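Local coordinates for protein YlmD (Geobacillus stearothermophilus, PDB 6T1B) that catalyses the phosphorolysis of adenosine, inosine and S-methyl-5'-thioadenosine, also deaminates adenosine, and binds two zinc ions, at residues G34-P39 and V49-T54; H156-W161 and L228-P233; G181-T186 and T244-A249. One frame throughout, in Å; residues are numbered along the deposited sequence. Where two conformers were deposited one is given.

Contact 1: residues G34-P39 and V49-T54. With NOS (inosine), chain B.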
loop_
_atom_site.group_PDB
_atom_site.type_symbol
_atom_site.label_atom_id
_atom_site.label_comp_id
_atom_site.label_asym_id
_atom_site.label_seq_id
_atom_site.Cartn_x
_atom_site.Cartn_y
_atom_site.Cartn_z
ATOM N N GLY A 34 -0.885 -16.340 -11.823
ATOM C CA GLY A 34 -1.517 -15.534 -12.839
ATOM C C GLY A 34 -1.248 -15.987 -14.260
ATOM O O GLY A 34 -0.793 -17.105 -14.521
ATOM N N GLU A 35 -1.574 -15.079 -15.196
ATOM C CA GLU A 35 -1.578 -15.309 -16.621
ATOM C C GLU A 35 -0.476 -14.553 -17.353
ATOM O O GLU A 35 -0.282 -14.778 -18.549
ATOM C CB GLU A 35 -2.932 -14.857 -17.226
ATOM C CG GLU A 35 -4.171 -15.515 -16.648
ATOM C CD GLU A 35 -4.175 -17.013 -16.810
ATOM O OE1 GLU A 35 -4.524 -17.709 -15.844
ATOM O OE2 GLU A 35 -3.846 -17.485 -17.898
ATOM N N SER A 36 0.196 -13.621 -16.707
ATOM C CA SER A 36 1.113 -12.741 -17.406
ATOM C C SER A 36 2.449 -13.422 -17.634
ATOM O O SER A 36 2.810 -14.395 -16.961
ATOM C CB SER A 36 1.343 -11.436 -16.646
ATOM O OG SER A 36 0.106 -10.760 -16.457
ATOM N N LYS A 37 3.193 -12.886 -18.605
ATOM C CA LYS A 37 4.389 -13.519 -19.127
ATOM C C LYS A 37 5.601 -12.595 -19.046
ATOM O O LYS A 37 5.505 -11.389 -18.840
ATOM C CB LYS A 37 4.112 -13.976 -20.580
ATOM C CG LYS A 37 2.906 -14.925 -20.669
ATOM C CD LYS A 37 2.132 -14.716 -21.942
ATOM C CE LYS A 37 0.841 -15.525 -21.963
ATOM N NZ LYS A 37 -0.322 -14.695 -21.558
ATOM N N GLY A 38 6.765 -13.201 -19.201
ATOM C CA GLY A 38 7.986 -12.426 -19.313
ATOM C C GLY A 38 8.287 -11.684 -18.026
ATOM O O GLY A 38 8.226 -12.235 -16.917
ATOM N N PRO A 39 8.607 -10.399 -18.120
ATOM C CA PRO A 39 8.955 -9.666 -16.899
ATOM C C PRO A 39 7.780 -9.536 -15.938
ATOM O O PRO A 39 7.969 -9.112 -14.788
ATOM C CB PRO A 39 9.405 -8.287 -17.410
ATOM C CG PRO A 39 8.700 -8.146 -18.725
ATOM C CD PRO A 39 8.569 -9.519 -19.315
ATOM N N VAL A 49 1.734 -0.798 -16.795
ATOM C CA VAL A 49 3.138 -1.158 -16.870
ATOM C C VAL A 49 3.510 -1.764 -18.210
ATOM O O VAL A 49 4.631 -2.243 -18.372
ATOM C CB VAL A 49 3.584 -2.085 -15.721
ATOM C CG1 VAL A 49 3.501 -1.365 -14.408
ATOM C CG2 VAL A 49 2.771 -3.372 -15.706
ATOM N N GLY A 50 2.600 -1.751 -19.185
ATOM C CA GLY A 50 2.903 -2.256 -20.502
ATOM C C GLY A 50 2.636 -3.731 -20.690
ATOM O O GLY A 50 3.079 -4.302 -21.686
ATOM N N ASP A 51 1.938 -4.363 -19.755
ATOM C CA ASP A 51 1.522 -5.747 -19.902
ATOM C C ASP A 51 0.256 -5.844 -20.760
ATOM O O ASP A 51 -0.440 -4.862 -21.031
ATOM C CB ASP A 51 1.312 -6.339 -18.501
ATOM C CG ASP A 51 1.235 -7.855 -18.461
ATOM O OD1 ASP A 51 1.499 -8.545 -19.466
ATOM O OD2 ASP A 51 0.907 -8.344 -17.362
ATOM N N ASP A 52 -0.041 -7.064 -21.150
ATOM C CA ASP A 52 -1.259 -7.355 -21.889
ATOM C C ASP A 52 -2.470 -7.159 -20.986
ATOM O O ASP A 52 -2.583 -7.801 -19.931
ATOM C CB ASP A 52 -1.214 -8.796 -22.374
ATOM C CG ASP A 52 -2.404 -9.154 -23.178
ATOM O OD1 ASP A 52 -2.431 -8.778 -24.366
ATOM O OD2 ASP A 52 -3.335 -9.778 -22.610
ATOM N N ARG A 53 -3.374 -6.274 -21.401
ATOM C CA ARG A 53 -4.515 -5.927 -20.570
ATOM C C ARG A 53 -5.396 -7.133 -20.278
ATOM O O ARG A 53 -5.936 -7.258 -19.173
ATOM C CB ARG A 53 -5.328 -4.816 -21.240
ATOM C CG ARG A 53 -6.556 -4.427 -20.487
ATOM C CD ARG A 53 -7.354 -3.357 -21.234
ATOM N NE ARG A 53 -8.582 -3.043 -20.513
ATOM C CZ ARG A 53 -9.696 -3.766 -20.583
ATOM N NH1 ARG A 53 -10.757 -3.405 -19.879
ATOM N NH2 ARG A 53 -9.752 -4.847 -21.352
ATOM N N THR A 54 -5.604 -8.001 -21.262
ATOM C CA THR A 54 -6.419 -9.184 -21.012
ATOM C C THR A 54 -5.817 -10.030 -19.898
ATOM O O THR A 54 -6.527 -10.491 -18.995
ATOM C CB THR A 54 -6.587 -9.980 -22.298
ATOM O OG1 THR A 54 -7.326 -9.176 -23.232
ATOM C CG2 THR A 54 -7.341 -11.275 -22.031
HETATM N N9 NOS B . 1.227 1.488 -12.112
HETATM C C4 NOS B . -0.014 1.489 -11.592
HETATM N N3 NOS B . -0.668 2.269 -10.515
HETATM C C2 NOS B . -2.058 2.047 -10.228
HETATM N N1 NOS B . -2.828 1.083 -10.962
HETATM C C6 NOS B . -2.255 0.311 -11.999
HETATM O O6 NOS B . -2.950 -0.488 -12.565
HETATM C C5 NOS B . -0.762 0.568 -12.285
HETATM N N7 NOS B . 0.026 0.000 -13.144
HETATM C C8 NOS B . 1.236 0.550 -13.065
HETATM C "C5'" NOS B . 2.541 2.195 -8.079
HETATM O "O5'" NOS B . 3.499 1.598 -7.209
HETATM C "C4'" NOS B . 3.175 2.597 -9.387
HETATM O "O4'" NOS B . 2.757 1.657 -10.402
HETATM C "C1'" NOS B . 2.279 2.346 -11.538
HETATM C "C2'" NOS B . 1.857 3.732 -11.059
HETATM O "O2'" NOS B . 1.988 4.681 -12.109
HETATM C "C3'" NOS B . 2.823 3.994 -9.902
HETATM O "O3'" NOS B . 4.014 4.622 -10.405
HETATM O O HOH W 1 1.583 -11.103 -20.223
#
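D51 OD2 accepts two hydrogen bonds: S36 OG donates one of 2.7 Å, and N44 ND2 a second. The serine hydroxyl uses the syn lone pair of OD2, on the side of the other carboxylate oxygen. S36 also lays its CB close to the same oxygen, 3.2 Å from D51 OD2, so the small side chain meets the carboxylate with both its atoms. With CG anti to the backbone N (chi1 -165°), D51 has its OD2 within bonding distance of S36 OG. Its other oxygen, OD1, works through water: one molecule donates to D51 OD1 at 2.7 Å and accepts from K37 N at 2.9 Å, so that a second link runs beside the direct bond. The backbone N of D52 adds a weak bond to D51 OD1. Replacing D51 by alanine takes away the carboxylate, and S36 OG and N44 ND2 would probably be left without the acceptor they share, as would the water that joins K37 N to OD1. Around this core, K37 NZ reaches back to E35 O at 3.0 Å, the donor lying nearly in line with the carbonyl (164°), and forms a salt bridge with D55. N59 of helix 53-67 binds both S36 OG and E35 N. In one of its two conformers, D52 is the N-cap of that helix, OD2 accepting from the backbone N of D55. On the far side, V49 CG1 lies 3.3 Å from C8 of inosine. The arrangement is a carboxylate-hydroxyl hydrogen bond, doubled by a water bridge, in the loop leading to the N-capped helix 53-67, beside the inosine pocket.

Contact 2: residues H156-W161 and L228-P233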
loop_
_atom_site.group_PDB
_atom_site.type_symbol
_atom_site.label_atom_id
_atom_site.label_comp_id
_atom_site.label_asym_id
_atom_site.label_seq_id
_atom_site.Cartn_x
_atom_site.Cartn_y
_atom_site.Cartn_z
ATOM N N HIS A 156 -1.546 12.597 6.405
ATOM C CA HIS A 156 -2.713 13.181 5.751
ATOM C C HIS A 156 -3.932 12.281 5.921
ATOM O O HIS A 156 -5.035 12.778 6.178
ATOM C CB HIS A 156 -2.386 13.424 4.275
ATOM C CG HIS A 156 -3.424 14.198 3.521
ATOM N ND1 HIS A 156 -4.093 15.281 4.049
ATOM C CD2 HIS A 156 -3.867 14.073 2.248
ATOM C CE1 HIS A 156 -4.929 15.764 3.144
ATOM N NE2 HIS A 156 -4.817 15.044 2.046
ATOM N N MET A 157 -3.752 10.960 5.834
ATOM C CA MET A 157 -4.885 10.062 6.065
ATOM C C MET A 157 -5.429 10.269 7.477
ATOM O O MET A 157 -6.648 10.406 7.691
ATOM C CB MET A 157 -4.441 8.606 5.904
ATOM C CG MET A 157 -5.584 7.600 5.991
ATOM S SD MET A 157 -6.662 7.529 4.546
ATOM C CE MET A 157 -5.584 6.683 3.362
ATOM N N VAL A 158 -4.530 10.312 8.459
ATOM C CA VAL A 158 -4.936 10.494 9.849
ATOM C C VAL A 158 -5.671 11.815 10.007
ATOM O O VAL A 158 -6.731 11.888 10.648
ATOM C CB VAL A 158 -3.710 10.412 10.774
ATOM C CG1 VAL A 158 -4.118 10.686 12.212
ATOM C CG2 VAL A 158 -3.082 9.064 10.669
ATOM N N TRP A 159 -5.119 12.889 9.426
ATOM C CA TRP A 159 -5.746 14.202 9.514
ATOM C C TRP A 159 -7.148 14.196 8.917
ATOM O O TRP A 159 -8.066 14.823 9.466
ATOM C CB TRP A 159 -4.874 15.243 8.807
ATOM C CG TRP A 159 -5.387 16.640 8.893
ATOM C CD1 TRP A 159 -5.234 17.497 9.939
ATOM C CD2 TRP A 159 -6.122 17.353 7.889
ATOM N NE1 TRP A 159 -5.832 18.699 9.652
ATOM C CE2 TRP A 159 -6.381 18.640 8.399
ATOM C CE3 TRP A 159 -6.585 17.029 6.612
ATOM C CZ2 TRP A 159 -7.088 19.601 7.680
ATOM C CZ3 TRP A 159 -7.287 17.990 5.895
ATOM C CH2 TRP A 159 -7.532 19.260 6.434
ATOM N N LEU A 160 -7.325 13.530 7.778
ATOM C CA LEU A 160 -8.651 13.482 7.166
ATOM C C LEU A 160 -9.623 12.705 8.041
ATOM O O LEU A 160 -10.775 13.118 8.211
ATOM C CB LEU A 160 -8.590 12.854 5.778
ATOM C CG LEU A 160 -7.891 13.688 4.704
ATOM C CD1 LEU A 160 -7.673 12.875 3.426
ATOM C CD2 LEU A 160 -8.682 14.931 4.397
ATOM N N TRP A 161 -9.177 11.593 8.627
ATOM C CA TRP A 161 -10.077 10.830 9.484
ATOM C C TRP A 161 -10.478 11.646 10.707
ATOM O O TRP A 161 -11.629 11.588 11.154
ATOM C CB TRP A 161 -9.459 9.495 9.865
ATOM C CG TRP A 161 -9.437 8.512 8.736
ATOM C CD1 TRP A 161 -9.565 8.779 7.400
ATOM C CD2 TRP A 161 -9.273 7.084 8.833
ATOM N NE1 TRP A 161 -9.485 7.614 6.673
ATOM C CE2 TRP A 161 -9.331 6.559 7.539
ATOM C CE3 TRP A 161 -9.133 6.204 9.908
ATOM C CZ2 TRP A 161 -9.204 5.202 7.286
ATOM C CZ3 TRP A 161 -9.006 4.866 9.649
ATOM C CH2 TRP A 161 -9.040 4.374 8.356
ATOM N N LEU A 228 3.191 8.045 14.133
ATOM C CA LEU A 228 3.316 8.335 15.553
ATOM C C LEU A 228 3.146 9.822 15.807
ATOM O O LEU A 228 2.414 10.230 16.710
ATOM C CB LEU A 228 4.678 7.855 16.053
ATOM C CG LEU A 228 4.843 6.347 16.126
ATOM C CD1 LEU A 228 6.321 5.954 16.205
ATOM C CD2 LEU A 228 4.065 5.796 17.316
ATOM N N ALA A 229 3.798 10.652 14.990
ATOM C CA ALA A 229 3.698 12.099 15.174
ATOM C C ALA A 229 2.282 12.604 14.940
ATOM O O ALA A 229 1.867 13.594 15.555
ATOM C CB ALA A 229 4.665 12.808 14.222
ATOM N N ALA A 230 1.519 11.935 14.071
ATOM C CA ALA A 230 0.130 12.313 13.822
ATOM C C ALA A 230 -0.829 11.815 14.897
ATOM O O ALA A 230 -2.019 12.144 14.848
ATOM C CB ALA A 230 -0.314 11.785 12.453
ATOM N N GLY A 231 -0.351 11.039 15.869
ATOM C CA GLY A 231 -1.164 10.608 16.982
ATOM C C GLY A 231 -1.546 9.147 17.002
ATOM O O GLY A 231 -2.207 8.705 17.944
ATOM N N VAL A 232 -1.166 8.369 16.015
ATOM C CA VAL A 232 -1.522 6.945 16.048
ATOM C C VAL A 232 -0.665 6.255 17.102
ATOM O O VAL A 232 0.572 6.366 17.052
ATOM C CB VAL A 232 -1.307 6.297 14.687
ATOM C CG1 VAL A 232 -1.692 4.835 14.755
ATOM C CG2 VAL A 232 -2.123 7.028 13.607
ATOM N N PRO A 233 -1.251 5.516 18.037
ATOM C CA PRO A 233 -0.447 4.930 19.119
ATOM C C PRO A 233 0.539 3.895 18.594
ATOM O O PRO A 233 0.221 3.112 17.690
ATOM C CB PRO A 233 -1.493 4.270 20.029
ATOM C CG PRO A 233 -2.760 5.031 19.757
ATOM C CD PRO A 233 -2.701 5.344 18.279
#
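V158 carries the contact, spreading its two methyl groups over two different neighbours. CG1 lies against A230, 4.0 Å from A230 CB and 3.7 Å from A230 O, while V158 CG2 meets V232 CG2 at 3.7 Å. The branching at CB makes this division possible: CG1 stands anti to the backbone N (chi1 177°) and CG2 anti to the carbonyl carbon. A230 suits its position because its single methyl group lets the backbone come near, the CA atoms of V158 and A230 being 6.7 Å apart. V232, buried like V158, brings a branched side chain that crosses its partner at a slant. No hydrogen bond joins the two segments, and the packing is mainly apolar.

What sets A230 and V232 in place is the end of helix 219-229. G231 closes it as a Schellman motif, with a positive phi of 109° and two bonds back into the last turn, one from its N to L228 O at 3.0 Å; a side chain at these backbone angles would jam against the preceding carbonyl oxygen. Farther out, V232 also rests on I237 of strand 237-239, and V158 on P169. On the other helix, M157 and W161 pack on F131 and A133 of strand 127-133, while V158 faces the 228-233 turn. The arrangement is a helix side packed against a Schellman motif, beside the mixed sheet that contains strands 127-133 and 237-239.

Contact 3: residues G181-T186 and T244-A249; sequences GPCCYT and TSCEEA
C184 reaches across to both S245 and C246. Its CB lies 3.5 Å from S245 OG and 3.7 Å from S245 CB in one of the two conformers of that serine. One atom further, C184 SG stands anti to its own carbonyl carbon (chi1 -59°). In the same serine conformer S245 OG lies 3.2 Å from C184 SG, and C246 SG is 3.6 Å from that sulfur. C183 joins from the neighbouring position, its SG 3.8 Å from C246 SG.

These sulfur separations are far beyond a disulfide, and a zinc ion accounts for them: C183, C184 and C246 all ligate it, and C243 completes the four-cysteine site. Together with the turn, different first torsions bring the sulfurs of the two adjacent cysteines to the same metal, C183 SG lying between its backbone N and carbonyl carbon (chi1 36°). The turn that presents them is held by C184 N bonding to G181 O at 2.9 Å. G181 suits its place, since a CB there would clash with the sulfur of C183. On 244-249, T244 OG1 bonds to D125 and S245 O to R256, while the backbone of T244 is hydrogen-bonded to that of A179.

Zinc thus joins two loops far apart in sequence where no hydrogen bond links 181-186 with 244-249. Four sulfur ligands, probably thiolates, would fill a tetrahedral coordination shell, which is consistent with a structural rather than a catalytic role.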
loop_
_atom_site.group_PDB
_atom_site.type_symbol
_atom_site.label_atom_id
_atom_site.label_comp_id
_atom_site.label_asym_id
_atom_site.label_seq_id
_atom_site.Cartn_x
_atom_site.Cartn_y
_atom_site.Cartn_z
ATOM N N GLY A 181 13.368 -2.624 1.595
ATOM C CA GLY A 181 14.040 -2.319 2.834
ATOM C C GLY A 181 15.316 -1.538 2.617
ATOM O O GLY A 181 15.815 -1.402 1.501
ATOM N N PRO A 182 15.876 -1.018 3.715
ATOM C CA PRO A 182 17.146 -0.293 3.620
ATOM C C PRO A 182 18.278 -1.197 3.218
ATOM O O PRO A 182 19.321 -0.708 2.762
ATOM C CB PRO A 182 17.343 0.270 5.030
ATOM C CG PRO A 182 16.532 -0.634 5.920
ATOM C CD PRO A 182 15.361 -1.092 5.091
ATOM N N CYS A 183 18.105 -2.512 3.403
ATOM C CA CYS A 183 19.017 -3.499 2.839
ATOM C C CYS A 183 19.269 -3.280 1.353
ATOM O O CYS A 183 20.363 -3.584 0.863
ATOM C CB CYS A 183 18.421 -4.899 3.049
ATOM S SG CYS A 183 16.589 -5.011 2.919
ATOM N N CYS A 184 18.267 -2.764 0.625
ATOM C CA CYS A 184 18.305 -2.694 -0.827
ATOM C C CYS A 184 18.016 -1.318 -1.417
ATOM O O CYS A 184 18.136 -1.161 -2.632
ATOM C CB CYS A 184 17.260 -3.662 -1.426
ATOM S SG CYS A 184 17.447 -5.412 -0.972
ATOM N N TYR A 185 17.607 -0.333 -0.622
ATOM C CA TYR A 185 17.170 0.958 -1.145
ATOM C C TYR A 185 18.165 2.026 -0.715
ATOM O O TYR A 185 18.181 2.431 0.456
ATOM C CB TYR A 185 15.775 1.296 -0.626
ATOM C CG TYR A 185 15.089 2.466 -1.306
ATOM C CD1 TYR A 185 15.398 2.845 -2.607
ATOM C CD2 TYR A 185 14.109 3.184 -0.633
ATOM C CE1 TYR A 185 14.744 3.917 -3.213
ATOM C CE2 TYR A 185 13.454 4.241 -1.227
ATOM C CZ TYR A 185 13.775 4.606 -2.511
ATOM O OH TYR A 185 13.129 5.672 -3.101
ATOM N N THR A 186 18.985 2.482 -1.649
ATOM C CA THR A 186 19.977 3.521 -1.409
ATOM C C THR A 186 19.578 4.764 -2.188
ATOM O O THR A 186 19.285 4.682 -3.384
ATOM C CB THR A 186 21.370 3.055 -1.840
ATOM O OG1 THR A 186 21.757 1.922 -1.044
ATOM C CG2 THR A 186 22.399 4.173 -1.658
ATOM N N THR A 244 10.493 -6.455 -0.433
ATOM C CA THR A 244 10.098 -6.837 -1.786
ATOM C C THR A 244 11.303 -7.152 -2.661
ATOM O O THR A 244 11.228 -8.037 -3.515
ATOM C CB THR A 244 9.267 -5.724 -2.435
ATOM O OG1 THR A 244 9.918 -4.456 -2.249
ATOM C CG2 THR A 244 7.933 -5.640 -1.808
ATOM N N SER A 245 12.398 -6.397 -2.492
ATOM C CA SER A 245 13.584 -6.695 -3.274
ATOM C C SER A 245 14.210 -8.014 -2.839
ATOM O O SER A 245 14.614 -8.796 -3.700
ATOM C CB SER A 245 14.601 -5.547 -3.223
ATOM O OG SER A 245 15.863 -5.953 -3.743
ATOM N N CYS A 246 14.285 -8.282 -1.539
ATOM C CA CYS A 246 14.966 -9.466 -1.045
ATOM C C CYS A 246 14.210 -10.745 -1.358
ATOM O O CYS A 246 14.814 -11.762 -1.682
ATOM C CB CYS A 246 15.118 -9.364 0.472
ATOM S SG CYS A 246 16.489 -8.288 1.024
ATOM N N GLU A 247 12.885 -10.715 -1.194
ATOM C CA GLU A 247 12.050 -11.913 -1.314
ATOM C C GLU A 247 11.609 -12.060 -2.766
ATOM O O GLU A 247 10.438 -11.920 -3.117
ATOM C CB GLU A 247 10.903 -11.842 -0.309
ATOM C CG GLU A 247 11.438 -11.826 1.131
ATOM C CD GLU A 247 10.402 -11.732 2.259
ATOM O OE1 GLU A 247 9.239 -12.181 2.119
ATOM O OE2 GLU A 247 10.782 -11.214 3.338
ATOM N N GLU A 248 12.607 -12.365 -3.612
ATOM C CA GLU A 248 12.394 -12.434 -5.049
ATOM C C GLU A 248 11.441 -13.542 -5.458
ATOM O O GLU A 248 10.875 -13.489 -6.555
ATOM C CB GLU A 248 13.698 -12.596 -5.813
ATOM C CG GLU A 248 13.473 -12.769 -7.314
ATOM C CD GLU A 248 14.734 -12.602 -8.138
ATOM O OE1 GLU A 248 15.827 -12.884 -7.602
ATOM O OE2 GLU A 248 14.628 -12.186 -9.321
ATOM N N ALA A 249 11.276 -14.568 -4.622
ATOM C CA ALA A 249 10.355 -15.638 -4.983
ATOM C C ALA A 249 8.913 -15.296 -4.656
ATOM O O ALA A 249 8.011 -16.061 -5.033
ATOM C CB ALA A 249 10.720 -16.930 -4.247
#

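Contact 2 is buried, contact 1 partly buried and contact 3 at the surface, and their chemistry changes accordingly: mostly methyl groups in contact 2, a carboxylate, hydroxyl and water in contact 1, metal-bound sulfur in contact 3. Contacts 1 and 2 each involve a helix end, the start of helix 53-67 in one and the finish of helix 219-229 in the other, whereas contact 3 joins two loops. Contacts 1 and 2 lie on opposite sides of the chain's centre, their centres about 37 Å apart. The segments of contacts 2 and 3 alternate along the sequence, yet no two contacts touch. Only contact 1 includes a residue of the inosine pocket.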